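Local coordinates for protein putative glycosyltransferase (GalT1) (PDB 4PHR) that binds UDP together with manganese and is probably a glycosyltransferase, this piece of the longer chain being its GT-D-fold domain, at residues T66-E70 / K71-C75; Y185-I188 / L189-E193; A209-L212 / V213-T217. One frame throughout, in Å; residues are numbered along the deposited sequence.

Interaction 1. Residues T66-E70 / K71-C75; sequences TKSDE and KLLVC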
ATOM      1  N   THR A  66       3.238  -7.539  15.099  1.00 26.60           N
ATOM      2  CA  THR A  66       4.634  -7.815  14.757  1.00 27.78           C
ATOM      3  C   THR A  66       5.488  -6.578  14.942  1.00 29.00           C
ATOM      4  O   THR A  66       5.135  -5.506  14.457  1.00 26.21           O
ATOM      5  CB  THR A  66       4.787  -8.234  13.282  1.00 32.58           C
ATOM      6  OG1 THR A  66       3.754  -9.156  12.927  1.00 34.62           O
ATOM      7  CG2 THR A  66       6.151  -8.875  13.044  1.00 39.68           C
ATOM      8  N   LYS A  67       6.619  -6.729  15.623  1.00 32.21           N
ATOM      9  CA  LYS A  67       7.536  -5.618  15.796  1.00 35.69           C
ATOM     10  C   LYS A  67       8.211  -5.285  14.468  1.00 29.93           C
ATOM     11  O   LYS A  67       8.524  -6.175  13.678  1.00 39.22           O
ATOM     12  CB  LYS A  67       8.592  -5.972  16.846  1.00 44.88           C
ATOM     13  CG  LYS A  67       9.136  -4.779  17.611  1.00 48.65           C
ATOM     14  CD  LYS A  67       8.105  -4.229  18.583  1.00 51.54           C
ATOM     15  CE  LYS A  67       8.650  -4.217  20.002  1.00 52.59           C
ATOM     16  NZ  LYS A  67       7.692  -3.616  20.973  1.00 56.09           N
ATOM     17  N   SER A  68       8.416  -3.996  14.215  1.00 32.20           N
ATOM     18  CA  SER A  68       9.241  -3.577  13.088  1.00 27.55           C
ATOM     19  C   SER A  68      10.701  -3.853  13.421  1.00 28.86           C
ATOM     20  O   SER A  68      11.179  -3.502  14.507  1.00 31.20           O
ATOM     21  CB  SER A  68       9.057  -2.085  12.789  1.00 21.53           C
ATOM     22  OG  SER A  68       7.792  -1.816  12.221  1.00 20.35           O
ATOM     23  N   ASP A  69      11.402  -4.498  12.495  1.00 32.03           N
ATOM     24  CA  ASP A  69      12.835  -4.750  12.645  1.00 34.84           C
ATOM     25  C   ASP A  69      13.499  -4.659  11.278  1.00 33.51           C
ATOM     26  O   ASP A  69      12.936  -4.074  10.357  1.00 36.49           O
ATOM     27  CB  ASP A  69      13.094  -6.106  13.310  1.00 37.54           C
ATOM     28  CG  ASP A  69      12.724  -7.283  12.423  1.00 42.81           C
ATOM     29  OD1 ASP A  69      12.055  -7.080  11.387  1.00 42.47           O
ATOM     30  OD2 ASP A  69      13.101  -8.421  12.774  1.00 47.89           O
ATOM     31  N   GLU A  70      14.687  -5.230  11.129  1.00 34.88           N
ATOM     32  CA  GLU A  70      15.395  -5.094   9.866  1.00 35.55           C
ATOM     33  C   GLU A  70      14.751  -5.941   8.759  1.00 31.96           C
ATOM     34  O   GLU A  70      15.028  -5.743   7.577  1.00 39.10           O
ATOM     35  CB  GLU A  70      16.890  -5.395  10.030  1.00 43.22           C
ATOM     36  CG  GLU A  70      17.768  -4.534   9.134  1.00 52.81           C
ATOM     37  CD  GLU A  70      19.224  -4.479   9.561  1.00 59.20           C
ATOM     38  OE1 GLU A  70      19.532  -4.844  10.716  1.00 64.11           O
ATOM     39  OE2 GLU A  70      20.062  -4.061   8.732  1.00 52.79           O
ATOM     40  N   LYS A  71      13.870  -6.862   9.143  1.00 31.06           N
ATOM     41  CA  LYS A  71      13.173  -7.709   8.169  1.00 31.05           C
ATOM     42  C   LYS A  71      11.861  -7.125   7.661  1.00 24.91           C
ATOM     43  O   LYS A  71      11.456  -7.401   6.530  1.00 24.21           O
ATOM     44  CB  LYS A  71      12.880  -9.090   8.755  1.00 38.22           C
ATOM     45  CG  LYS A  71      14.107  -9.906   9.120  1.00 42.54           C
ATOM     46  CD  LYS A  71      13.769 -11.389   9.122  1.00 48.81           C
ATOM     47  CE  LYS A  71      14.842 -12.216   9.814  1.00 52.50           C
ATOM     48  NZ  LYS A  71      14.817 -12.032  11.293  1.00 56.55           N
ATOM     49  N   LEU A  72      11.192  -6.337   8.498  1.00 26.67           N
ATOM     50  CA  LEU A  72       9.845  -5.874   8.186  1.00 25.47           C
ATOM     51  C   LEU A  72       9.544  -4.552   8.865  1.00 24.98           C
ATOM     52  O   LEU A  72       9.758  -4.392  10.066  1.00 30.00           O
ATOM     53  CB  LEU A  72       8.817  -6.911   8.633  1.00 28.86           C
ATOM     54  CG  LEU A  72       7.347  -6.524   8.467  1.00 27.00           C
ATOM     55  CD1 LEU A  72       6.988  -6.505   7.000  1.00 22.79           C
ATOM     56  CD2 LEU A  72       6.454  -7.493   9.228  1.00 32.67           C
ATOM     57  N   LEU A  73       9.042  -3.604   8.087  1.00 19.63           N
ATOM     58  CA  LEU A  73       8.547  -2.342   8.608  1.00 19.48           C
ATOM     59  C   LEU A  73       7.024  -2.393   8.582  1.00 14.86           C
ATOM     60  O   LEU A  73       6.418  -2.603   7.522  1.00 16.31           O
ATOM     61  CB  LEU A  73       9.047  -1.183   7.746  1.00 18.82           C
ATOM     62  CG  LEU A  73       8.693   0.240   8.187  1.00 19.54           C
ATOM     63  CD1 LEU A  73       9.251   0.537   9.573  1.00 20.60           C
ATOM     64  CD2 LEU A  73       9.201   1.254   7.167  1.00 18.35           C
ATOM     65  N   VAL A  74       6.413  -2.220   9.751  1.00 15.37           N
ATOM     66  CA  VAL A  74       4.961  -2.167   9.873  1.00 14.48           C
ATOM     67  C   VAL A  74       4.545  -0.701   9.891  1.00 13.54           C
ATOM     68  O   VAL A  74       5.086   0.079  10.674  1.00 14.24           O
ATOM     69  CB  VAL A  74       4.482  -2.878  11.157  1.00 15.94           C
ATOM     70  CG1 VAL A  74       2.966  -2.754  11.307  1.00 16.94           C
ATOM     71  CG2 VAL A  74       4.907  -4.350  11.148  1.00 17.64           C
ATOM     72  N   CYS A  75       3.592  -0.330   9.032  1.00 12.35           N
ATOM     73  CA  CYS A  75       3.273   1.083   8.806  1.00 13.02           C
ATOM     74  C   CYS A  75       1.857   1.445   9.226  1.00 12.01           C
ATOM     75  O   CYS A  75       0.946   0.624   9.120  1.00 11.24           O
ATOM     76  CB  CYS A  75       3.444   1.438   7.324  1.00 11.69           C
ATOM     77  SG  CYS A  75       5.081   1.104   6.669  1.00 13.26           S
TER
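The Asp69 carboxylate is the flat group here, and two consecutive backbone N-H groups at the start of 71-75 meet one of its oxygens, forming an Asx turn laid over a tight backbone turn that leads from the loop after helix 54-64 into strand 72-76. Lys71 N, two residues on, comes to Asp69 OD1 at 2.9 Å from above the carboxylate plane, 71° out of it, while Leu72 N meets the same OD1 at 3.1 Å almost end-on to the C-O bond. The other oxygen, OD2, faces the Lys71 side chain, with Lys71 NZ 4.3 Å from Asp69 OD2: the opposite charges are near but make no salt bridge. CG of Asp69 is tucked between its own N and carbonyl carbon (chi1 69°), which swings the carboxylate back over the turn. The backbone closes the same loop: Asp69 N donates to Leu72 O at 2.9 Å, with a weak return bond from Leu72 N to Asp69 O, which is also held by Tyr23. Further from the bend, Ser68 takes over. Its OG accepts Val74 N at 2.9 Å in a nearly straight bond (172°), a side-chain oxygen and not a carbonyl receiving this strand N-H. The apolar contact is between Thr66 CG2 and Leu72 CD2, 4.1 Å apart, the two side chains crossing at about a right angle; Thr66 OG1 is engaged by Ile63 O at the end of the preceding helix. Strand 72-76 is the middle strand of a three-stranded parallel sheet, between 30-33 and 115-116. Within it the buried Val74 turns back to the loop, Val74 CG2 resting 3.5 Å from Thr66 O.

Interaction 2. Residues Y185-I188 / L189-E193; sequences YDEI and LRLTE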
ATOM      1  N   TYR A 185      -6.358 -16.704  -1.599  1.00 16.76           N
ATOM      2  CA  TYR A 185      -5.093 -16.432  -0.929  1.00 18.48           C
ATOM      3  C   TYR A 185      -4.051 -17.551  -1.043  1.00 18.13           C
ATOM      4  O   TYR A 185      -2.888 -17.284  -1.364  1.00 18.31           O
ATOM      5  CB  TYR A 185      -5.268 -16.065   0.542  1.00 18.03           C
ATOM      6  CG  TYR A 185      -3.925 -15.801   1.158  1.00 20.67           C
ATOM      7  CD1 TYR A 185      -3.240 -14.626   0.874  1.00 22.40           C
ATOM      8  CD2 TYR A 185      -3.304 -16.745   1.961  1.00 23.32           C
ATOM      9  CE1 TYR A 185      -1.990 -14.386   1.400  1.00 25.18           C
ATOM     10  CE2 TYR A 185      -2.050 -16.516   2.493  1.00 24.17           C
ATOM     11  CZ  TYR A 185      -1.397 -15.334   2.205  1.00 25.33           C
ATOM     12  OH  TYR A 185      -0.152 -15.093   2.729  1.00 30.58           O
ATOM     13  N   ASP A 186      -4.450 -18.789  -0.756  1.00 18.88           N
ATOM     14  CA  ASP A 186      -3.495 -19.893  -0.789  1.00 25.76           C
ATOM     15  C   ASP A 186      -2.819 -20.020  -2.155  1.00 23.33           C
ATOM     16  O   ASP A 186      -1.605 -20.228  -2.239  1.00 22.42           O
ATOM     17  CB  ASP A 186      -4.152 -21.223  -0.395  1.00 26.64           C
ATOM     18  CG  ASP A 186      -4.506 -21.293   1.083  1.00 33.18           C
ATOM     19  OD1 ASP A 186      -4.041 -20.439   1.868  1.00 34.58           O
ATOM     20  OD2 ASP A 186      -5.244 -22.227   1.465  1.00 42.32           O
ATOM     21  N   GLU A 187      -3.603 -19.895  -3.222  1.00 20.97           N
ATOM     22  CA  GLU A 187      -3.043 -19.957  -4.573  1.00 23.39           C
ATOM     23  C   GLU A 187      -2.116 -18.769  -4.868  1.00 17.54           C
ATOM     24  O   GLU A 187      -1.061 -18.930  -5.493  1.00 18.60           O
ATOM     25  CB  GLU A 187      -4.148 -20.036  -5.631  1.00 25.30           C
ATOM     26  CG  GLU A 187      -3.612 -20.139  -7.059  1.00 27.25           C
ATOM     27  CD  GLU A 187      -4.708 -20.136  -8.107  1.00 34.47           C
ATOM     28  OE1 GLU A 187      -5.879 -19.888  -7.749  1.00 39.58           O
ATOM     29  OE2 GLU A 187      -4.397 -20.387  -9.294  1.00 37.24           O
ATOM     30  N   ILE A 188      -2.515 -17.575  -4.433  1.00 16.62           N
ATOM     31  CA  ILE A 188      -1.681 -16.404  -4.642  1.00 15.98           C
ATOM     32  C   ILE A 188      -0.334 -16.577  -3.947  1.00 16.08           C
ATOM     33  O   ILE A 188       0.714 -16.327  -4.547  1.00 16.36           O
ATOM     34  CB  ILE A 188      -2.373 -15.121  -4.150  1.00 16.03           C
ATOM     35  CG1 ILE A 188      -3.632 -14.858  -4.993  1.00 17.10           C
ATOM     36  CG2 ILE A 188      -1.407 -13.945  -4.231  1.00 17.93           C
ATOM     37  CD1 ILE A 188      -4.591 -13.828  -4.400  1.00 16.64           C
ATOM     38  N   LEU A 189      -0.358 -17.030  -2.693  1.00 18.64           N
ATOM     39  CA  LEU A 189       0.887 -17.243  -1.965  1.00 20.59           C
ATOM     40  C   LEU A 189       1.747 -18.295  -2.662  1.00 18.34           C
ATOM     41  O   LEU A 189       2.943 -18.102  -2.838  1.00 19.11           O
ATOM     42  CB  LEU A 189       0.613 -17.673  -0.526  1.00 22.25           C
ATOM     43  CG  LEU A 189       1.861 -17.958   0.318  1.00 24.53           C
ATOM     44  CD1 LEU A 189       2.775 -16.731   0.385  1.00 27.10           C
ATOM     45  CD2 LEU A 189       1.480 -18.435   1.719  1.00 24.61           C
ATOM     46  N   ARG A 190       1.123 -19.400  -3.053  1.00 22.10           N
ATOM     47  CA  ARG A 190       1.830 -20.511  -3.687  1.00 24.98           C
ATOM     48  C   ARG A 190       2.525 -20.075  -4.985  1.00 21.56           C
ATOM     49  O   ARG A 190       3.704 -20.357  -5.187  1.00 22.66           O
ATOM     50  CB  ARG A 190       0.852 -21.658  -3.951  1.00 25.85           C
ATOM     51  CG  ARG A 190       1.498 -22.916  -4.513  1.00 31.12           C
ATOM     52  CD  ARG A 190       0.513 -24.084  -4.581  1.00 31.20           C
ATOM     53  NE  ARG A 190      -0.608 -23.817  -5.481  1.00 35.68           N
ATOM     54  CZ  ARG A 190      -1.857 -23.598  -5.077  1.00 41.12           C
ATOM     55  NH1 ARG A 190      -2.155 -23.622  -3.783  1.00 42.97           N
ATOM     56  NH2 ARG A 190      -2.812 -23.360  -5.967  1.00 44.37           N
ATOM     57  N   LEU A 191       1.807 -19.351  -5.844  1.00 17.88           N
ATOM     58  CA  LEU A 191       2.376 -18.938  -7.126  1.00 17.34           C
ATOM     59  C   LEU A 191       3.374 -17.792  -6.969  1.00 16.83           C
ATOM     60  O   LEU A 191       4.327 -17.679  -7.738  1.00 17.05           O
ATOM     61  CB  LEU A 191       1.273 -18.565  -8.123  1.00 18.21           C
ATOM     62  CG  LEU A 191       0.335 -19.715  -8.519  1.00 22.73           C
ATOM     63  CD1 LEU A 191      -0.548 -19.329  -9.696  1.00 26.00           C
ATOM     64  CD2 LEU A 191       1.115 -20.994  -8.834  1.00 26.17           C
ATOM     65  N   THR A 192       3.162 -16.941  -5.971  1.00 15.32           N
ATOM     66  CA  THR A 192       4.135 -15.883  -5.699  1.00 16.65           C
ATOM     67  C   THR A 192       5.488 -16.492  -5.322  1.00 19.23           C
ATOM     68  O   THR A 192       6.519 -16.120  -5.885  1.00 19.01           O
ATOM     69  CB  THR A 192       3.648 -14.912  -4.603  1.00 17.38           C
ATOM     70  OG1 THR A 192       2.418 -14.303  -5.017  1.00 16.17           O
ATOM     71  CG2 THR A 192       4.678 -13.818  -4.364  1.00 17.68           C
ATOM     72  N   GLU A 193       5.474 -17.456  -4.402  1.00 19.08           N
ATOM     73  CA  GLU A 193       6.694 -18.154  -4.001  1.00 22.07           C
ATOM     74  C   GLU A 193       7.402 -18.792  -5.193  1.00 21.91           C
ATOM     75  O   GLU A 193       8.620 -18.692  -5.330  1.00 23.50           O
ATOM     76  CB  GLU A 193       6.375 -19.259  -2.995  1.00 25.18           C
ATOM     77  CG  GLU A 193       5.833 -18.795  -1.658  1.00 32.11           C
ATOM     78  CD  GLU A 193       5.470 -19.969  -0.765  1.00 40.64           C
ATOM     79  OE1 GLU A 193       6.180 -20.999  -0.814  1.00 42.26           O
ATOM     80  OE2 GLU A 193       4.469 -19.869  -0.025  1.00 47.99           O
TER
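Arg190 folds back over Glu187 and Asp186, one turn earlier in helix 185-195, which packs on the five-stranded parallel sheet of this GT-D-fold domain. Its CB starts 3.3 Å from Asp186 O, the carbonyl that also accepts Arg190 N. The chain then runs extended and bends at chi3 (63°), which brings the guanidinium down with one face over Glu187 CA, Arg190 CZ lying 3.9 Å from that atom. Of the two end nitrogens, NH1 looks obliquely to Asp186 O at 3.8 Å, and Arg190 NH2 rests on the Glu187 methylenes, 3.5 Å from Glu187 CG. The carboxylate and guanidinium planes are only 13° apart, yet Glu187 OE2 stays 4.7 Å from Arg190 NH2, so any attraction between the charges acts at a distance.

Round the helix, Leu189 CB lies over one face of the Tyr185 ring, whose OH bonds to Asp215 of helix 206-218. On the sheet side, Ile188 leans on Val151 and Cys176 and approaches the UDP-binding Pro177 and Ala181. The buried Thr192 hydroxyl is satisfied by its own helix: OG1 donates to Ile188 O at 2.7 Å, from the opposite face of that carbonyl to Thr192 N.

Interaction 3. Residues A209-L212 / V213-T217; sequences AKVL and VADLT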
ATOM      1  N   ALA A 209      -2.796  -8.011   0.377  1.00 11.33           N
ATOM      2  CA  ALA A 209      -1.373  -7.685   0.246  1.00 12.00           C
ATOM      3  C   ALA A 209      -0.636  -7.800   1.580  1.00 12.71           C
ATOM      4  O   ALA A 209       0.515  -8.222   1.621  1.00 11.71           O
ATOM      5  CB  ALA A 209      -1.189  -6.280  -0.331  1.00 13.38           C
ATOM      6  N   LYS A 210      -1.292  -7.426   2.673  1.00 10.93           N
ATOM      7  CA  LYS A 210      -0.610  -7.406   3.964  1.00 12.58           C
ATOM      8  C   LYS A 210      -0.300  -8.827   4.432  1.00 11.54           C
ATOM      9  O   LYS A 210       0.781  -9.105   4.973  1.00 13.34           O
ATOM     10  CB  LYS A 210      -1.426  -6.646   5.005  1.00 14.31           C
ATOM     11  CG  LYS A 210      -1.572  -5.139   4.698  1.00 20.69           C
ATOM     12  CD  LYS A 210      -2.724  -4.876   3.747  1.00 21.60           C
ATOM     13  CE  LYS A 210      -2.992  -3.390   3.489  1.00 13.78           C
ATOM     14  NZ  LYS A 210      -2.207  -2.777   2.377  1.00 14.33           N
ATOM     15  N   VAL A 211      -1.250  -9.729   4.223  1.00 12.79           N
ATOM     16  CA  VAL A 211      -1.062 -11.118   4.617  1.00 13.32           C
ATOM     17  C   VAL A 211       0.020 -11.745   3.742  1.00 14.00           C
ATOM     18  O   VAL A 211       0.894 -12.467   4.233  1.00 15.71           O
ATOM     19  CB  VAL A 211      -2.372 -11.922   4.513  1.00 15.54           C
ATOM     20  CG1 VAL A 211      -2.166 -13.356   5.020  1.00 17.64           C
ATOM     21  CG2 VAL A 211      -3.473 -11.233   5.315  1.00 17.14           C
ATOM     22  N   LEU A 212      -0.030 -11.449   2.448  1.00 13.31           N
ATOM     23  CA  LEU A 212       0.966 -11.966   1.518  1.00 14.70           C
ATOM     24  C   LEU A 212       2.367 -11.513   1.924  1.00 13.88           C
ATOM     25  O   LEU A 212       3.291 -12.327   2.007  1.00 14.75           O
ATOM     26  CB  LEU A 212       0.653 -11.503   0.091  1.00 15.47           C
ATOM     27  CG  LEU A 212       1.511 -12.112  -1.023  1.00 20.28           C
ATOM     28  CD1 LEU A 212       1.369 -13.627  -1.018  1.00 26.48           C
ATOM     29  CD2 LEU A 212       1.133 -11.538  -2.385  1.00 20.54           C
ATOM     30  N   VAL A 213       2.535 -10.219   2.186  1.00 12.14           N
ATOM     31  CA  VAL A 213       3.850  -9.710   2.579  1.00 13.09           C
ATOM     32  C   VAL A 213       4.338 -10.374   3.874  1.00 17.57           C
ATOM     33  O   VAL A 213       5.493 -10.781   3.983  1.00 15.75           O
ATOM     34  CB  VAL A 213       3.848  -8.164   2.698  1.00 12.86           C
ATOM     35  CG1 VAL A 213       5.107  -7.670   3.407  1.00 13.96           C
ATOM     36  CG2 VAL A 213       3.718  -7.529   1.307  1.00 15.03           C
ATOM     37  N   ALA A 214       3.452 -10.486   4.857  1.00 14.92           N
ATOM     38  CA  ALA A 214       3.802 -11.127   6.122  1.00 15.86           C
ATOM     39  C   ALA A 214       4.297 -12.553   5.901  1.00 20.25           C
ATOM     40  O   ALA A 214       5.340 -12.943   6.432  1.00 20.62           O
ATOM     41  CB  ALA A 214       2.617 -11.108   7.072  1.00 16.99           C
ATOM     42  N   ASP A 215       3.564 -13.328   5.107  1.00 17.99           N
ATOM     43  CA  ASP A 215       3.935 -14.729   4.882  1.00 19.84           C
ATOM     44  C   ASP A 215       5.204 -14.877   4.038  1.00 22.33           C
ATOM     45  O   ASP A 215       6.011 -15.773   4.279  1.00 24.95           O
ATOM     46  CB  ASP A 215       2.780 -15.512   4.253  1.00 24.31           C
ATOM     47  CG  ASP A 215       1.628 -15.754   5.223  1.00 27.55           C
ATOM     48  OD1 ASP A 215       1.803 -15.553   6.450  1.00 28.82           O
ATOM     49  OD2 ASP A 215       0.543 -16.165   4.753  1.00 24.59           O
ATOM     50  N   LEU A 216       5.373 -14.016   3.037  1.00 21.02           N
ATOM     51  CA  LEU A 216       6.574 -14.018   2.198  1.00 23.94           C
ATOM     52  C   LEU A 216       7.808 -13.677   3.039  1.00 24.21           C
ATOM     53  O   LEU A 216       8.888 -14.233   2.837  1.00 24.75           O
ATOM     54  CB  LEU A 216       6.433 -12.993   1.068  1.00 24.92           C
ATOM     55  CG  LEU A 216       6.220 -13.327  -0.411  1.00 33.16           C
ATOM     56  CD1 LEU A 216       5.855 -14.781  -0.693  1.00 26.33           C
ATOM     57  CD2 LEU A 216       5.197 -12.355  -1.013  1.00 23.24           C
ATOM     58  N   THR A 217       7.638 -12.747   3.974  1.00 21.39           N
ATOM     59  CA  THR A 217       8.713 -12.308   4.862  1.00 23.01           C
ATOM     60  C   THR A 217       9.153 -13.429   5.797  1.00 26.62           C
ATOM     61  O   THR A 217      10.346 -13.589   6.077  1.00 33.92           O
ATOM     62  CB  THR A 217       8.271 -11.080   5.687  1.00 25.12           C
ATOM     63  OG1 THR A 217       7.931 -10.014   4.795  1.00 22.82           O
ATOM     64  CG2 THR A 217       9.376 -10.614   6.627  1.00 25.07           C
TER
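Leu212 and Leu216 meet one turn apart on helix 206-218, the crossover helix of a beta-alpha-beta unit between strands 200-204 and 223-225. The apolar contact is theirs: the side chains lie alongside each other, Leu216 CD2 reaching Leu212 CG at 3.7 Å, and together they pack on Leu189 of helix 185-195. Val213 turns to the strands, resting on Val203 and Ala223.

The hydrogen bonds are regular helical ones. Val213 N to Ala209 O and Leu216 N to Leu212 O are both 2.9 Å. Beside the first, a methyl meets the same carbonyl oxygen, Val213 CG2 lying 3.3 Å from Ala209 O. One turn on, and wholly within 213-217, Thr217 OG1 donates to Val213 O at 2.7 Å from above the carbonyl plane; that hydroxyl also pairs with Ser30.

Charged groups sit on other sides of the helix. Val211 CG1 runs beside the Asp215 carboxylate, 3.9 Å from Asp215 OD2, and besides its bond with Tyr185 that carboxylate has a salt bridge to Arg59. Lys210 leaves the helix on a different side from Leu212 and Leu216, and its NZ is shared between Asp225 and the UDP phosphate oxygen O2A, which ties the helix directly to the nucleotide.

Along the chain the contacts come in series, interaction 1 first, then 2, then 3, all within the GT-D-fold domain. Interaction 3 lies between the other two in space: its centre is about 12 Å from that of interaction 1 and about 10 Å from that of interaction 2, whereas 1 and 2 are about 22 Å apart between centres and do not touch. Helix 206-218 packs on strands 200-204 and 223-225 of one sheet and touches the middle strand of the other, 72-76, where Leu72 meets Val213 and Thr217; it meets helix 185-195 through Leu212 on Leu189. Of the three, interaction 3 contributes Lys210 directly to the UDP pocket.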